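Local coordinates for protein amidohydrolase (Xanthomonas campestris pv. campestris, PDB 4DZH) that probably deaminates adenosine-type nucleosides such as 5'-methylthioadenosine, as a zinc-binding hydrolase of the ATZ/TRZ family with a TIM-barrel fold, at residues V24-A30 and A350-R354; M72-N77 and M326-N330; N330-I335 and L401-A405. All blocks are in the same frame, centred on the assembly; numbering follows the deposited sequence.

Contact 1 of 3, residues V24-A30 and A350-R354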
loop_
_atom_site.group_PDB
_atom_site.type_symbol
_atom_site.label_atom_id
_atom_site.label_comp_id
_atom_site.label_asym_id
_atom_site.label_seq_id
_atom_site.Cartn_x
_atom_site.Cartn_y
_atom_site.Cartn_z
ATOM N N VAL A 24 -1.841 16.006 -15.691
ATOM C CA VAL A 24 -2.155 14.691 -16.209
ATOM C C VAL A 24 -3.634 14.642 -16.577
ATOM O O VAL A 24 -4.491 14.460 -15.711
ATOM C CB VAL A 24 -1.848 13.596 -15.155
ATOM C CG1 VAL A 24 -2.193 12.236 -15.716
ATOM C CG2 VAL A 24 -0.373 13.715 -14.671
ATOM N N PRO A 25 -3.960 14.844 -17.868
ATOM C CA PRO A 25 -5.365 15.057 -18.234
ATOM C C PRO A 25 -6.249 13.803 -18.273
ATOM O O PRO A 25 -7.469 13.977 -18.248
ATOM C CB PRO A 25 -5.266 15.691 -19.627
ATOM C CG PRO A 25 -3.998 15.080 -20.223
ATOM C CD PRO A 25 -3.040 14.928 -19.024
ATOM N N ILE A 26 -5.636 12.621 -18.348
ATOM C CA ILE A 26 -6.277 11.305 -18.461
ATOM C C ILE A 26 -6.791 11.107 -19.900
ATOM O O ILE A 26 -6.557 10.054 -20.512
ATOM C CB ILE A 26 -7.410 11.096 -17.430
ATOM C CG1 ILE A 26 -6.868 11.261 -16.003
ATOM C CG2 ILE A 26 -8.045 9.711 -17.587
ATOM C CD1 ILE A 26 -5.776 10.279 -15.614
ATOM N N GLU A 27 -7.427 12.149 -20.432
ATOM C CA GLU A 27 -7.785 12.216 -21.842
ATOM C C GLU A 27 -7.037 13.415 -22.398
ATOM O O GLU A 27 -7.279 14.542 -21.954
ATOM C CB GLU A 27 -9.308 12.386 -21.992
ATOM C CG GLU A 27 -10.085 11.065 -21.872
ATOM C CD GLU A 27 -9.630 10.054 -22.925
ATOM O OE1 GLU A 27 -9.079 10.487 -23.958
ATOM O OE2 GLU A 27 -9.814 8.833 -22.748
ATOM N N PRO A 28 -6.099 13.188 -23.330
ATOM C CA PRO A 28 -5.671 11.913 -23.940
ATOM C C PRO A 28 -4.844 10.959 -23.054
ATOM O O PRO A 28 -4.148 11.382 -22.121
ATOM C CB PRO A 28 -4.812 12.383 -25.117
ATOM C CG PRO A 28 -4.226 13.632 -24.629
ATOM C CD PRO A 28 -5.330 14.317 -23.884
ATOM N N HIS A 29 -4.915 9.672 -23.392
ATOM C CA HIS A 29 -4.317 8.598 -22.606
ATOM C C HIS A 29 -2.801 8.653 -22.622
ATOM O O HIS A 29 -2.175 8.956 -23.650
ATOM C CB HIS A 29 -4.777 7.247 -23.135
ATOM C CG HIS A 29 -4.316 6.089 -22.314
ATOM N ND1 HIS A 29 -4.844 5.805 -21.070
ATOM C CD2 HIS A 29 -3.357 5.155 -22.544
ATOM C CE1 HIS A 29 -4.235 4.738 -20.577
ATOM N NE2 HIS A 29 -3.339 4.320 -21.456
ATOM N N ALA A 30 -2.223 8.353 -21.459
ATOM C CA ALA A 30 -0.775 8.195 -21.304
ATOM C C ALA A 30 0.013 9.451 -21.595
ATOM O O ALA A 30 1.228 9.389 -21.814
ATOM C CB ALA A 30 -0.239 7.006 -22.110
ATOM N N ALA A 350 -0.603 3.998 -16.558
ATOM C CA ALA A 350 -1.591 4.862 -17.206
ATOM C C ALA A 350 -3.015 4.268 -17.168
ATOM O O ALA A 350 -3.990 4.992 -16.881
ATOM C CB ALA A 350 -1.186 5.142 -18.642
ATOM N N THR A 351 -3.113 2.975 -17.453
ATOM C CA THR A 351 -4.377 2.237 -17.455
ATOM C C THR A 351 -4.982 2.169 -16.064
ATOM O O THR A 351 -6.192 2.326 -15.881
ATOM C CB THR A 351 -4.159 0.837 -18.017
ATOM O OG1 THR A 351 -3.703 0.954 -19.379
ATOM C CG2 THR A 351 -5.451 0.028 -17.989
ATOM N N THR A 352 -4.130 1.953 -15.068
ATOM C CA THR A 352 -4.621 1.911 -13.691
ATOM C C THR A 352 -5.132 3.297 -13.270
ATOM O O THR A 352 -6.202 3.423 -12.655
ATOM C CB THR A 352 -3.523 1.413 -12.704
ATOM O OG1 THR A 352 -3.099 0.080 -13.048
ATOM C CG2 THR A 352 -4.096 1.398 -11.305
ATOM N N LEU A 353 -4.355 4.345 -13.551
ATOM C CA LEU A 353 -4.785 5.691 -13.219
ATOM C C LEU A 353 -6.095 6.044 -13.956
ATOM O O LEU A 353 -6.976 6.725 -13.390
ATOM C CB LEU A 353 -3.668 6.716 -13.478
ATOM C CG LEU A 353 -4.042 8.101 -12.912
ATOM C CD1 LEU A 353 -4.079 8.114 -11.367
ATOM C CD2 LEU A 353 -3.032 9.131 -13.373
ATOM N N ARG A 354 -6.226 5.546 -15.189
ATOM C CA ARG A 354 -7.468 5.753 -15.945
ATOM C C ARG A 354 -8.665 5.147 -15.205
ATOM O O ARG A 354 -9.689 5.803 -15.054
ATOM C CB ARG A 354 -7.331 5.146 -17.343
ATOM C CG ARG A 354 -8.534 5.447 -18.290
ATOM C CD ARG A 354 -8.165 5.071 -19.718
ATOM N NE ARG A 354 -9.243 5.276 -20.723
ATOM C CZ ARG A 354 -9.410 6.429 -21.372
ATOM N NH1 ARG A 354 -8.625 7.459 -21.063
ATOM N NH2 ARG A 354 -10.369 6.564 -22.338
HETATM O O HOH W 1 -6.205 7.745 -19.332
#
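The imidazole of His29 touches the aliphatic stem of Arg354, His29 ND1 lying 3.7 Å from Arg354 CD, and the ring and guanidinium planes stand almost square to one another, 89° apart. His29 reaches the helix because its CG is anti to the backbone N (chi1 -175°), which carries the ring past the loop and onto the first turn of helix 349-363, at Ala350. There the His29 CE1 corner sits 3.6 Å from Ala350 CB, while Thr351 N lies near the ring plane at the ring edge. Thr351 OG1 turns to Asp348 for its hydrogen bond. The arginine runs out extended from CG to NE, bringing its guanidinium edge to the loop. Water 1 lies in the guanidinium plane at that edge and is shared three ways, giving a proton to Ile26 O at 2.6 Å, accepting from Arg354 NH1 at 3.0 Å, and pairing with His29 ND1 at 2.9 Å. The contact joins the loop that runs from strand 22-23 to strand 36-41, the latter in the small N-terminal β sheet, with helix 349-363 of the TIM-barrel domain, a pairing of small domain and barrel familiar in amidohydrolases. Glu27 brings its carboxylate to the same guanidinium in a salt bridge whose fine geometry is doubtful, because Glu27 OE2 is modelled too close to the guanidinium carbon, Arg354 CZ. Deeper in, the chemistry turns apolar. Ile26 and Leu353 lie across each other at about a right angle, with Ile26 CD1 3.7 Å from Leu353 CD2. That same methyl of Leu353 also takes Val24 CG1 at 4.0 Å. On the more exposed flank, the methyl groups of Ala30 and Ala350 meet.

Contact 2 of 3, residues M72-N77 and M326-N330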
loop_
_atom_site.group_PDB
_atom_site.type_symbol
_atom_site.label_atom_id
_atom_site.label_comp_id
_atom_site.label_asym_id
_atom_site.label_seq_id
_atom_site.Cartn_x
_atom_site.Cartn_y
_atom_site.Cartn_z
ATOM N N MET A 72 -3.976 16.335 -11.369
ATOM C CA MET A 72 -4.758 15.264 -12.002
ATOM C C MET A 72 -6.224 15.384 -11.532
ATOM O O MET A 72 -6.529 16.128 -10.581
ATOM C CB MET A 72 -4.182 13.905 -11.591
ATOM C CG MET A 72 -4.354 13.611 -10.135
ATOM S SD MET A 72 -3.539 12.065 -9.701
ATOM C CE MET A 72 -4.384 11.764 -8.151
ATOM N N PRO A 73 -7.155 14.663 -12.199
ATOM C CA PRO A 73 -8.547 14.630 -11.711
ATOM C C PRO A 73 -8.601 13.951 -10.353
ATOM O O PRO A 73 -7.744 13.099 -10.072
ATOM C CB PRO A 73 -9.260 13.739 -12.733
ATOM C CG PRO A 73 -8.380 13.744 -13.988
ATOM C CD PRO A 73 -6.969 13.800 -13.388
ATOM N N GLY A 74 -9.600 14.337 -9.551
ATOM C CA GLY A 74 -9.806 13.633 -8.294
ATOM C C GLY A 74 -9.997 12.150 -8.531
ATOM O O GLY A 74 -10.547 11.692 -9.533
ATOM N N LEU A 75 -9.500 11.354 -7.613
ATOM C CA LEU A 75 -9.758 9.931 -7.649
ATOM C C LEU A 75 -11.204 9.636 -7.308
ATOM O O LEU A 75 -11.848 10.288 -6.468
ATOM C CB LEU A 75 -8.838 9.223 -6.676
ATOM C CG LEU A 75 -7.342 9.467 -6.947
ATOM C CD1 LEU A 75 -6.472 8.760 -5.912
ATOM C CD2 LEU A 75 -6.887 9.146 -8.416
ATOM N N VAL A 76 -11.736 8.620 -7.973
ATOM C CA VAL A 76 -13.123 8.219 -7.811
ATOM C C VAL A 76 -13.149 6.853 -7.156
ATOM O O VAL A 76 -12.686 5.840 -7.749
ATOM C CB VAL A 76 -13.828 8.204 -9.187
ATOM C CG1 VAL A 76 -15.260 7.657 -9.048
ATOM C CG2 VAL A 76 -13.842 9.611 -9.811
ATOM N N ASN A 77 -13.566 6.831 -5.885
ATOM C CA ASN A 77 -13.604 5.600 -5.132
ATOM C C ASN A 77 -14.952 4.960 -5.409
ATOM O O ASN A 77 -15.967 5.374 -4.866
ATOM C CB ASN A 77 -13.435 5.913 -3.622
ATOM C CG ASN A 77 -13.322 4.648 -2.756
ATOM O OD1 ASN A 77 -13.817 3.541 -3.118
ATOM N ND2 ASN A 77 -12.720 4.795 -1.565
ATOM N N MET A 326 -6.928 5.471 -1.810
ATOM C CA MET A 326 -6.986 5.069 -3.223
ATOM C C MET A 326 -5.621 5.015 -3.869
ATOM O O MET A 326 -5.458 4.322 -4.883
ATOM C CB MET A 326 -7.924 5.993 -4.015
ATOM C CG MET A 326 -9.384 5.715 -3.755
ATOM S SD MET A 326 -9.963 4.206 -4.580
ATOM C CE MET A 326 -9.806 4.681 -6.320
ATOM N N PHE A 327 -4.604 5.748 -3.361
ATOM C CA PHE A 327 -3.267 5.602 -3.949
ATOM C C PHE A 327 -2.785 4.172 -3.743
ATOM O O PHE A 327 -2.258 3.543 -4.659
ATOM C CB PHE A 327 -2.269 6.589 -3.315
ATOM C CG PHE A 327 -2.334 7.976 -3.903
ATOM C CD1 PHE A 327 -3.378 8.839 -3.587
ATOM C CD2 PHE A 327 -1.333 8.409 -4.761
ATOM C CE1 PHE A 327 -3.451 10.106 -4.141
ATOM C CE2 PHE A 327 -1.390 9.699 -5.321
ATOM C CZ PHE A 327 -2.427 10.528 -5.011
ATOM N N SER A 328 -2.981 3.654 -2.535
ATOM C CA SER A 328 -2.665 2.267 -2.242
ATOM C C SER A 328 -3.510 1.298 -3.026
ATOM O O SER A 328 -2.977 0.330 -3.556
ATOM C CB SER A 328 -2.828 1.973 -0.762
ATOM O OG SER A 328 -2.463 0.618 -0.469
ATOM N N GLU A 329 -4.820 1.535 -3.057
ATOM C CA GLU A 329 -5.715 0.636 -3.780
ATOM C C GLU A 329 -5.278 0.500 -5.263
ATOM O O GLU A 329 -5.287 -0.631 -5.839
ATOM C CB GLU A 329 -7.151 1.152 -3.699
ATOM C CG GLU A 329 -8.114 -0.017 -3.898
ATOM C CD GLU A 329 -8.224 -0.900 -2.704
ATOM O OE1 GLU A 329 -8.570 -2.105 -2.902
ATOM O OE2 GLU A 329 -8.013 -0.440 -1.567
ATOM N N ASN A 330 -4.885 1.628 -5.867
ATOM C CA ASN A 330 -4.442 1.640 -7.256
ATOM C C ASN A 330 -3.195 0.823 -7.413
ATOM O O ASN A 330 -3.086 0.008 -8.346
ATOM C CB ASN A 330 -4.121 3.056 -7.750
ATOM C CG ASN A 330 -5.352 3.966 -7.841
ATOM O OD1 ASN A 330 -6.498 3.516 -7.872
ATOM N ND2 ASN A 330 -5.092 5.271 -7.948
#
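The side-chain amide of Asn77 is held at both ends while Met326 packs against it: ND2 is hydrogen-bonded to Thr315 OG1, OD1 makes a weak hydrogen bond to the backbone N of His79, and Asn77 CG lies 3.8 Å from Met326 SD. This is the strand-to-helix packing of a TIM barrel. Strand 69-80 ends at the zinc ligands His79 and, just beyond it, His81, and the N-terminal turn of helix 326-341 crosses it nearly at right angles: the axes of strand 75-77 and helix 326-330 make 82° and approach to 9.9 Å. The gripped amide is about 5 Å from the His79 side chain and about 9 Å from a bound zinc ion, a second-shell position. Met326 is bent at both chi2 and chi3 (-75° and -66°), which folds its sulfur and terminal methyl back over the strand instead of letting the chain run straight. On the side nearer Met72, Leu75 supplies one methyl to two partners. Leu75 and Met326 run antiparallel past one another, with Leu75 CD1 3.7 Å from Met326 CB, and the same CD1 lies obliquely at the Phe327 ring, 3.8 Å from CE1. Met72, extended beyond CG, and Phe327 point at each other, Met72 CE 3.9 Å from Phe327 CZ and oblique to the ring. All these side chains are buried. Thr133 on the neighbouring strand 133-139 also touches Leu75, Asn77 and Met326. At the end of the methionine chain, Met326 CE rests 3.4 Å from Val76 O.

Contact 3 of 3, residues N330-I335 and L401-A405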
loop_
_atom_site.group_PDB
_atom_site.type_symbol
_atom_site.label_atom_id
_atom_site.label_comp_id
_atom_site.label_asym_id
_atom_site.label_seq_id
_atom_site.Cartn_x
_atom_site.Cartn_y
_atom_site.Cartn_z
ATOM N N ASN A 330 -4.885 1.628 -5.867
ATOM C CA ASN A 330 -4.442 1.640 -7.256
ATOM C C ASN A 330 -3.195 0.823 -7.413
ATOM O O ASN A 330 -3.086 0.008 -8.346
ATOM C CB ASN A 330 -4.121 3.056 -7.750
ATOM C CG ASN A 330 -5.352 3.966 -7.841
ATOM O OD1 ASN A 330 -6.498 3.516 -7.872
ATOM N ND2 ASN A 330 -5.092 5.271 -7.948
ATOM N N ARG A 331 -2.199 1.040 -6.531
ATOM C CA ARG A 331 -0.973 0.247 -6.595
ATOM C C ARG A 331 -1.272 -1.254 -6.431
ATOM O O ARG A 331 -0.743 -2.073 -7.187
ATOM C CB ARG A 331 0.022 0.691 -5.537
ATOM C CG ARG A 331 1.313 -0.128 -5.595
ATOM C CD ARG A 331 1.656 -0.850 -4.258
ATOM N NE ARG A 331 1.730 0.187 -3.234
ATOM C CZ ARG A 331 0.835 0.330 -2.250
ATOM N NH1 ARG A 331 0.927 1.370 -1.434
ATOM N NH2 ARG A 331 -0.177 -0.541 -2.067
ATOM N N THR A 332 -2.134 -1.601 -5.472
ATOM C CA THR A 332 -2.455 -3.019 -5.260
ATOM C C THR A 332 -3.126 -3.599 -6.514
ATOM O O THR A 332 -2.770 -4.721 -6.959
ATOM C CB THR A 332 -3.360 -3.163 -4.047
ATOM O OG1 THR A 332 -2.677 -2.634 -2.885
ATOM C CG2 THR A 332 -3.638 -4.632 -3.789
ATOM N N ALA A 333 -4.050 -2.834 -7.095
ATOM C CA ALA A 333 -4.748 -3.261 -8.335
ATOM C C ALA A 333 -3.701 -3.495 -9.421
ATOM O O ALA A 333 -3.727 -4.515 -10.117
ATOM C CB ALA A 333 -5.774 -2.228 -8.799
ATOM N N ALA A 334 -2.787 -2.552 -9.569
ATOM C CA ALA A 334 -1.856 -2.658 -10.680
ATOM C C ALA A 334 -0.914 -3.840 -10.513
ATOM O O ALA A 334 -0.599 -4.511 -11.522
ATOM C CB ALA A 334 -1.059 -1.355 -10.829
ATOM N N ILE A 335 -0.401 -4.093 -9.300
ATOM C CA ILE A 335 0.612 -5.150 -9.142
ATOM C C ILE A 335 -0.067 -6.513 -9.067
ATOM O O ILE A 335 0.412 -7.477 -9.666
ATOM C CB ILE A 335 1.595 -4.882 -7.969
ATOM C CG1 ILE A 335 0.853 -4.964 -6.614
ATOM C CG2 ILE A 335 2.271 -3.492 -8.202
ATOM C CD1 ILE A 335 1.771 -4.709 -5.437
ATOM N N LEU A 401 3.010 8.122 -9.846
ATOM C CA LEU A 401 1.728 8.284 -9.171
ATOM C C LEU A 401 1.167 6.940 -8.729
ATOM O O LEU A 401 0.509 6.839 -7.669
ATOM C CB LEU A 401 0.729 8.931 -10.135
ATOM C CG LEU A 401 1.033 10.417 -10.283
ATOM C CD1 LEU A 401 0.165 10.983 -11.450
ATOM C CD2 LEU A 401 0.762 11.196 -9.043
ATOM N N ILE A 402 1.435 5.906 -9.504
ATOM C CA ILE A 402 0.881 4.588 -9.189
ATOM C C ILE A 402 1.776 3.750 -8.271
ATOM O O ILE A 402 1.274 3.111 -7.332
ATOM C CB ILE A 402 0.591 3.837 -10.485
ATOM C CG1 ILE A 402 -0.507 4.571 -11.309
ATOM C CG2 ILE A 402 0.121 2.410 -10.200
ATOM C CD1 ILE A 402 -1.865 4.535 -10.635
ATOM N N TYR A 403 3.094 3.754 -8.505
ATOM C CA TYR A 403 3.951 2.809 -7.812
ATOM C C TYR A 403 4.793 3.409 -6.710
ATOM O O TYR A 403 5.528 2.659 -6.015
ATOM C CB TYR A 403 4.873 2.103 -8.800
ATOM C CG TYR A 403 4.146 1.313 -9.900
ATOM C CD1 TYR A 403 3.262 0.280 -9.587
ATOM C CD2 TYR A 403 4.339 1.627 -11.248
ATOM C CE1 TYR A 403 2.593 -0.436 -10.575
ATOM C CE2 TYR A 403 3.660 0.917 -12.258
ATOM C CZ TYR A 403 2.794 -0.113 -11.904
ATOM O OH TYR A 403 2.123 -0.841 -12.871
ATOM N N ALA A 404 4.764 4.714 -6.536
ATOM C CA ALA A 404 5.605 5.313 -5.468
ATOM C C ALA A 404 4.926 6.390 -4.598
ATOM O O ALA A 404 5.242 6.511 -3.394
ATOM C CB ALA A 404 6.922 5.890 -6.057
ATOM N N ALA A 405 4.042 7.213 -5.173
ATOM C CA ALA A 405 3.415 8.272 -4.418
ATOM C C ALA A 405 2.545 7.708 -3.327
ATOM O O ALA A 405 1.767 6.750 -3.557
ATOM C CB ALA A 405 2.562 9.130 -5.353
HETATM O O HOH W 2 -1.855 5.405 -6.929
HETATM O O HOH W 3 5.002 0.233 -3.974
HETATM O O HOH W 4 3.272 2.618 -3.511
#
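One face of the Tyr403 ring carries the CG2 methyl of its own neighbour Ile402, 3.7 Å above the plane and offset toward the rim; at the ring edge, near the plane, comes Arg331 CG. Ala334 and Ile335 reach the ring obliquely, Ala334 CB at 3.8 Å and Ile335 CG2 at 3.9 Å from the same atom, Tyr403 CE1. Helix 326-341, a TIM-barrel helix that follows strand 310-313, here packs on the end of helix 397-403 at the interface with the second subunit. The Tyr403 hydroxyl is hydrogen-bonded to Lys338 NZ and to Asp93 OD1 of the second subunit, whose Lys293 makes a cation-pi contact with the ring. Closer to the backbone, Arg331 CB approaches Ile402 O to 3.3 Å. Bends at chi2 and chi3 (-123° and -57°) turn Arg331 away from the tyrosine ring: its NH2 hydrogen-bonds Ser328 OG, and water 4, in the guanidinium plane, accepts from Arg331 NE at 2.9 Å and makes a weak hydrogen bond to Tyr403 O. The arginine side chain lies about 4 Å from a bound magnesium ion and packs on Glu289, one of the metal's ligands. Ile402 CD1 touches Asn330 CB, and beside it water 2 gives a proton to Leu401 O at 2.9 Å and accepts weakly from Asn330 ND2.

Overall arrangement
Contacts 2 and 3 are buried and share Asn330 on helix 326-341, one side of which meets strand 69-80 and another the end of helix 397-403. Contact 1 is partly exposed and uses the next helix, 349-363, against the loop 24-30. The three touch one another: Thr352 of helix 349-363 packs on Asn330 and Ala334, Leu353 on Ile402, and Ile26 on Pro73. Contact 2, nearest the chain's centre, is almost wholly apolar, with Met326 on the side toward the zinc site. Contact 3 is buried with the second subunit at hand, mixing apolar packing with water bridges near a magnesium. Contact 1 adds a shared water and a salt bridge of doubtful geometry.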